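Long-range contacts in histidinol-phosphate aminotransferase (Clostridium acetobutylicum, PDB 3FTB), which probably catalyses the pyridoxal 5'-phosphate-dependent transamination of histidinol phosphate in histidine biosynthesis: residues I48-K53 with A251-I256; V61-L66 with P244-C249. One frame throughout, in Å; residues are numbered along the deposited sequence.

Contact 1: I48-K53 with A251-I256; sequences IDEGIK and AEMAAI
Two short helices far apart in sequence, 48-53 and 249-257, run roughly antiparallel, their local axes 9.2 Å apart and 146° between their directions. G51 suits the close approach: its CA comes within 5.7 Å of M253 CA, and a CB here would point at M253 and come near its CE. M253 has the largest share of the contact. Its CG leaves anti to the backbone N and reaches the other helix, 4.1 Å from G51 N; bends at chi2 (-88°) and chi3 (-81°) then bring the terminal methyl against the first turn of 48-53, so that M253 CE rests 3.8 Å from I48 CA. The side chain of I48 starts away from this interface, yet its CD1 curls back to 4.3 Å from M253 CE. In the fold type I of PLP-dependent enzymes, to which class I and II aminotransferases belong, this pairing lies at the periphery of the subunit: F44 of helix 42-45 also touches M253, and I52 packs on L45 of the second subunit. E50 closes the other flank. Extended from CG outward, it crosses M253 obliquely, E50 CG to M253 CG at 4.1 Å, and carries its carboxylate toward I256, where E50 OE1 lies 4.2 Å from I256 CG2. No hydrogen bond joins 48-53 to 251-256; E50 OE1 instead forms a salt bridge with R65 of helix 64-74, whose side chain also touches I256, and this charge partner probably favours the ionised carboxylate.

Contact 2: V61-L66 with P244-C249; sequences VNYRRL and PWNINC
The W245 indole receives V61 over one face: V61 CG2 stands 3.8 Å from the centroid of the six-membered ring, 27° off its normal, a CH-pi contact displaced toward the rim. P244 CB lies on that face too, near the rim, and meets the same methyl, V61 CG2. With CG1 in the crowded position between backbone N and carbonyl carbon (chi1 88°), V61 has CG2 directed at the indole. The Y63 ring has I247 CG1 over one face and W245 CA at its edge, near its plane. The phenol is pushed into the bend of 244-249, where Y63 OH donates to I247 O at 2.9 Å, in the carbonyl plane and on a lone pair (C=O...O angle 118°). Y63 OH sits close against backbone and side chain, 3.1 Å from W245 CA and 3.5 Å from I247 CB. Deeper in, L66 CD1 meets I247 CG2 at 4.1 Å, the two side chains crossing at about a right angle. A water joins the backbones, donating to V61 O and accepting from W245 N at 2.7 Å. N246 ND2 is bonded to L83 O and E89 OE1, while N246 O and W245 O accept from N85 and R223 of the second subunit, so this loop belongs to the dimer interface. Y63 and N248 hold the N-cap positions of helices 64-74 and 249-257, so the contact joins the N-terminal ends of both helices, with L83 of strand 80-84, an outermost strand of the seven-stranded sheet, against Y63, L66 and I247.

In the fold
The centres of contacts 1 and 2 lie about 12 Å apart, on the same side of the chain's centre and about 24 and 23 Å from it. Along the chain the order is 48-53, 61-66, 244-249, 251-256, so contact 2 pairs the segment after 48-53 with the one before 251-256. Helices 48-53 and 64-74 are consecutive, and 244-249 runs directly into helix 249-257. The salt bridge from E50 to R65 links the two contacts, with R65 NH1 also packed against I256 CG2; G51 O meets C249 SG, and E252 OE2 lies beside Y63 CD1. Contact 2 adjoins strand 80-84 of the larger sheet and makes most of the border with the second subunit.

Contact 1: I48-K53 with A251-I256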
loop_
_atom_site.group_PDB
_atom_site.type_symbol
_atom_site.label_atom_id
_atom_site.label_comp_id
_atom_site.label_asym_id
_atom_site.label_seq_id
_atom_site.Cartn_x
_atom_site.Cartn_y
_atom_site.Cartn_z
ATOM N N ILE A 48 -6.322 19.212 5.144
ATOM C CA ILE A 48 -7.163 18.164 4.575
ATOM C C ILE A 48 -7.627 18.539 3.166
ATOM O O ILE A 48 -7.914 17.663 2.344
ATOM C CB ILE A 48 -8.380 17.878 5.460
ATOM C CG1 ILE A 48 -9.135 16.654 4.945
ATOM C CG2 ILE A 48 -9.297 19.093 5.513
ATOM C CD1 ILE A 48 -8.338 15.376 5.007
ATOM N N ASP A 49 -7.694 19.840 2.891
ATOM C CA ASP A 49 -8.062 20.318 1.562
ATOM C C ASP A 49 -7.042 19.829 0.550
ATOM O O ASP A 49 -7.395 19.290 -0.492
ATOM C CB ASP A 49 -8.115 21.844 1.531
ATOM C CG ASP A 49 -9.195 22.412 2.431
ATOM O OD1 ASP A 49 -9.915 21.620 3.077
ATOM O OD2 ASP A 49 -9.324 23.654 2.490
ATOM N N GLU A 50 -5.770 20.037 0.867
ATOM C CA GLU A 50 -4.676 19.568 0.033
ATOM C C GLU A 50 -4.884 18.098 -0.312
ATOM O O GLU A 50 -4.875 17.722 -1.483
ATOM C CB GLU A 50 -3.341 19.775 0.761
ATOM C CG GLU A 50 -2.139 19.118 0.111
ATOM C CD GLU A 50 -0.823 19.535 0.759
ATOM O OE1 GLU A 50 0.178 18.795 0.616
ATOM O OE2 GLU A 50 -0.795 20.602 1.408
ATOM N N GLY A 51 -5.081 17.276 0.716
ATOM C CA GLY A 51 -5.317 15.857 0.538
ATOM C C GLY A 51 -6.472 15.527 -0.394
ATOM O O GLY A 51 -6.310 14.750 -1.328
ATOM N N ILE A 52 -7.640 16.110 -0.139
ATOM C CA ILE A 52 -8.813 15.888 -0.987
ATOM C C ILE A 52 -8.599 16.283 -2.451
ATOM O O ILE A 52 -9.032 15.580 -3.363
ATOM C CB ILE A 52 -10.050 16.627 -0.456
ATOM C CG1 ILE A 52 -10.305 16.251 1.002
ATOM C CG2 ILE A 52 -11.268 16.275 -1.298
ATOM C CD1 ILE A 52 -11.533 16.901 1.582
ATOM N N LYS A 53 -7.932 17.410 -2.671
ATOM C CA LYS A 53 -7.665 17.894 -4.025
ATOM C C LYS A 53 -6.921 16.842 -4.834
ATOM O O LYS A 53 -7.315 16.496 -5.950
ATOM C CB LYS A 53 -6.834 19.183 -3.995
ATOM C CG LYS A 53 -6.760 19.911 -5.341
ATOM C CD LYS A 53 -5.864 21.148 -5.282
ATOM C CE LYS A 53 -4.550 20.943 -6.029
ATOM N NZ LYS A 53 -4.714 21.082 -7.511
ATOM N N ALA A 251 -1.645 10.016 3.093
ATOM C CA ALA A 251 -0.373 9.625 3.675
ATOM C C ALA A 251 0.674 10.642 3.258
ATOM O O ALA A 251 1.403 11.172 4.095
ATOM C CB ALA A 251 0.020 8.231 3.202
ATOM N N GLU A 252 0.735 10.921 1.960
ATOM C CA GLU A 252 1.652 11.923 1.432
ATOM C C GLU A 252 1.424 13.274 2.095
ATOM O O GLU A 252 2.381 13.942 2.490
ATOM C CB GLU A 252 1.484 12.047 -0.078
ATOM C CG GLU A 252 2.434 12.999 -0.739
ATOM C CD GLU A 252 2.190 13.096 -2.231
ATOM O OE1 GLU A 252 1.011 13.191 -2.636
ATOM O OE2 GLU A 252 3.173 13.072 -3.001
ATOM N N MET A 253 0.156 13.667 2.223
ATOM C CA MET A 253 -0.182 14.948 2.838
ATOM C C MET A 253 0.280 15.026 4.289
ATOM O O MET A 253 0.734 16.079 4.744
ATOM C CB MET A 253 -1.681 15.243 2.741
ATOM C CG MET A 253 -2.057 16.594 3.350
ATOM S SD MET A 253 -2.428 16.544 5.123
ATOM C CE MET A 253 -4.117 15.944 5.012
ATOM N N ALA A 254 0.163 13.915 5.015
ATOM C CA ALA A 254 0.608 13.871 6.405
ATOM C C ALA A 254 2.114 14.022 6.513
ATOM O O ALA A 254 2.605 14.878 7.238
ATOM C CB ALA A 254 0.152 12.588 7.088
ATOM N N ALA A 255 2.843 13.181 5.789
ATOM C CA ALA A 255 4.307 13.237 5.772
ATOM C C ALA A 255 4.849 14.604 5.371
ATOM O O ALA A 255 5.967 14.966 5.720
ATOM C CB ALA A 255 4.866 12.171 4.837
ATOM N N ILE A 256 4.057 15.363 4.629
ATOM C CA ILE A 256 4.506 16.654 4.123
ATOM C C ILE A 256 4.213 17.792 5.113
ATOM O O ILE A 256 4.995 18.741 5.236
ATOM C CB ILE A 256 3.945 16.923 2.685
ATOM C CG1 ILE A 256 4.750 16.102 1.660
ATOM C CG2 ILE A 256 3.956 18.413 2.367
ATOM C CD1 ILE A 256 4.253 16.132 0.210
#

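Contact 2: V61-L66 with P244-C249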
loop_
_atom_site.group_PDB
_atom_site.type_symbol
_atom_site.label_atom_id
_atom_site.label_comp_id
_atom_site.label_asym_id
_atom_site.label_seq_id
_atom_site.Cartn_x
_atom_site.Cartn_y
_atom_site.Cartn_z
ATOM N N VAL A 61 5.187 10.056 -9.367
ATOM C CA VAL A 61 5.707 8.692 -9.301
ATOM C C VAL A 61 7.069 8.637 -8.586
ATOM O O VAL A 61 7.543 7.560 -8.224
ATOM C CB VAL A 61 5.803 8.041 -10.702
ATOM C CG1 VAL A 61 7.148 8.362 -11.357
ATOM C CG2 VAL A 61 5.606 6.538 -10.608
ATOM N N ASN A 62 7.691 9.799 -8.388
ATOM C CA ASN A 62 8.981 9.883 -7.680
ATOM C C ASN A 62 8.879 10.482 -6.273
ATOM O O ASN A 62 9.848 10.468 -5.521
ATOM C CB ASN A 62 10.020 10.669 -8.496
ATOM C CG ASN A 62 10.559 9.887 -9.689
ATOM O OD1 ASN A 62 11.005 10.482 -10.670
ATOM N ND2 ASN A 62 10.519 8.553 -9.612
ATOM N N TYR A 63 7.713 11.025 -5.934
ATOM C CA TYR A 63 7.442 11.568 -4.594
ATOM C C TYR A 63 8.472 12.594 -4.092
ATOM O O TYR A 63 8.768 12.643 -2.885
ATOM C CB TYR A 63 7.293 10.435 -3.559
ATOM C CG TYR A 63 6.058 9.572 -3.746
ATOM C CD1 TYR A 63 4.797 10.043 -3.404
ATOM C CD2 TYR A 63 6.157 8.291 -4.264
ATOM C CE1 TYR A 63 3.673 9.262 -3.579
ATOM C CE2 TYR A 63 5.036 7.498 -4.443
ATOM C CZ TYR A 63 3.797 7.988 -4.101
ATOM O OH TYR A 63 2.684 7.197 -4.282
ATOM N N ARG A 64 8.992 13.423 -4.998
ATOM C CA ARG A 64 10.045 14.375 -4.632
ATOM C C ARG A 64 9.683 15.294 -3.458
ATOM O O ARG A 64 10.516 15.550 -2.588
ATOM C CB ARG A 64 10.481 15.222 -5.834
ATOM C CG ARG A 64 11.688 16.127 -5.537
ATOM C CD ARG A 64 11.987 17.116 -6.662
ATOM N NE ARG A 64 10.784 17.834 -7.062
ATOM C CZ ARG A 64 10.432 19.025 -6.595
ATOM N NH1 ARG A 64 11.207 19.642 -5.721
ATOM N NH2 ARG A 64 9.306 19.595 -7.010
ATOM N N ARG A 65 8.453 15.797 -3.430
ATOM C CA ARG A 65 8.058 16.714 -2.362
ATOM C C ARG A 65 7.938 15.986 -1.012
ATOM O O ARG A 65 8.228 16.546 0.054
ATOM C CB ARG A 65 6.767 17.450 -2.722
ATOM C CG ARG A 65 6.481 18.654 -1.826
ATOM C CD ARG A 65 5.357 19.542 -2.376
ATOM N NE ARG A 65 4.891 20.507 -1.381
ATOM C CZ ARG A 65 3.756 20.401 -0.693
ATOM N NH1 ARG A 65 2.944 19.370 -0.890
ATOM N NH2 ARG A 65 3.426 21.333 0.192
ATOM N N LEU A 66 7.535 14.724 -1.060
ATOM C CA LEU A 66 7.475 13.923 0.153
ATOM C C LEU A 66 8.890 13.687 0.708
ATOM O O LEU A 66 9.173 13.931 1.894
ATOM C CB LEU A 66 6.786 12.589 -0.137
ATOM C CG LEU A 66 6.155 11.881 1.068
ATOM C CD1 LEU A 66 5.310 10.706 0.598
ATOM C CD2 LEU A 66 7.197 11.422 2.042
ATOM N N PRO A 244 5.003 1.176 -7.999
ATOM C CA PRO A 244 4.863 2.629 -8.144
ATOM C C PRO A 244 3.531 3.110 -7.570
ATOM O O PRO A 244 2.581 2.333 -7.485
ATOM C CB PRO A 244 4.904 2.828 -9.653
ATOM C CG PRO A 244 5.731 1.673 -10.145
ATOM C CD PRO A 244 5.355 0.520 -9.268
ATOM N N TRP A 245 3.483 4.375 -7.168
ATOM C CA TRP A 245 2.383 4.921 -6.367
ATOM C C TRP A 245 1.860 4.049 -5.200
ATOM O O TRP A 245 0.649 3.951 -5.003
ATOM C CB TRP A 245 1.221 5.310 -7.276
ATOM C CG TRP A 245 1.636 6.163 -8.410
ATOM C CD1 TRP A 245 1.974 7.485 -8.363
ATOM C CD2 TRP A 245 1.762 5.764 -9.780
ATOM N NE1 TRP A 245 2.305 7.931 -9.621
ATOM C CE2 TRP A 245 2.179 6.894 -10.507
ATOM C CE3 TRP A 245 1.556 4.560 -10.463
ATOM C CZ2 TRP A 245 2.399 6.856 -11.883
ATOM C CZ3 TRP A 245 1.780 4.525 -11.827
ATOM C CH2 TRP A 245 2.196 5.662 -12.522
ATOM N N ASN A 246 2.741 3.437 -4.414
ATOM C CA ASN A 246 2.278 2.638 -3.274
ATOM C C ASN A 246 1.793 3.489 -2.093
ATOM O O ASN A 246 1.289 2.966 -1.097
ATOM C CB ASN A 246 3.370 1.682 -2.796
ATOM C CG ASN A 246 4.576 2.416 -2.238
ATOM O OD1 ASN A 246 4.999 3.445 -2.768
ATOM N ND2 ASN A 246 5.135 1.887 -1.161
ATOM N N ILE A 247 1.959 4.801 -2.206
ATOM C CA ILE A 247 1.643 5.729 -1.120
ATOM C C ILE A 247 0.429 6.577 -1.471
ATOM O O ILE A 247 0.494 7.405 -2.361
ATOM C CB ILE A 247 2.845 6.673 -0.833
ATOM C CG1 ILE A 247 4.116 5.866 -0.576
ATOM C CG2 ILE A 247 2.561 7.618 0.327
ATOM C CD1 ILE A 247 3.947 4.774 0.451
ATOM N N ASN A 248 -0.682 6.368 -0.777
ATOM C CA ASN A 248 -1.890 7.165 -1.016
ATOM C C ASN A 248 -1.680 8.657 -0.733
ATOM O O ASN A 248 -0.739 9.039 -0.036
ATOM C CB ASN A 248 -3.055 6.635 -0.178
ATOM C CG ASN A 248 -2.978 7.079 1.275
ATOM O OD1 ASN A 248 -2.541 6.323 2.142
ATOM N ND2 ASN A 248 -3.408 8.304 1.548
ATOM N N CYS A 249 -2.573 9.497 -1.255
ATOM C CA CYS A 249 -2.393 10.949 -1.196
ATOM C C CYS A 249 -2.476 11.580 0.205
ATOM O O CYS A 249 -1.802 12.581 0.475
ATOM C CB CYS A 249 -3.348 11.659 -2.173
ATOM S SG CYS A 249 -5.122 11.633 -1.765
HETATM O O HOH W 1 6.074 5.200 -6.975
#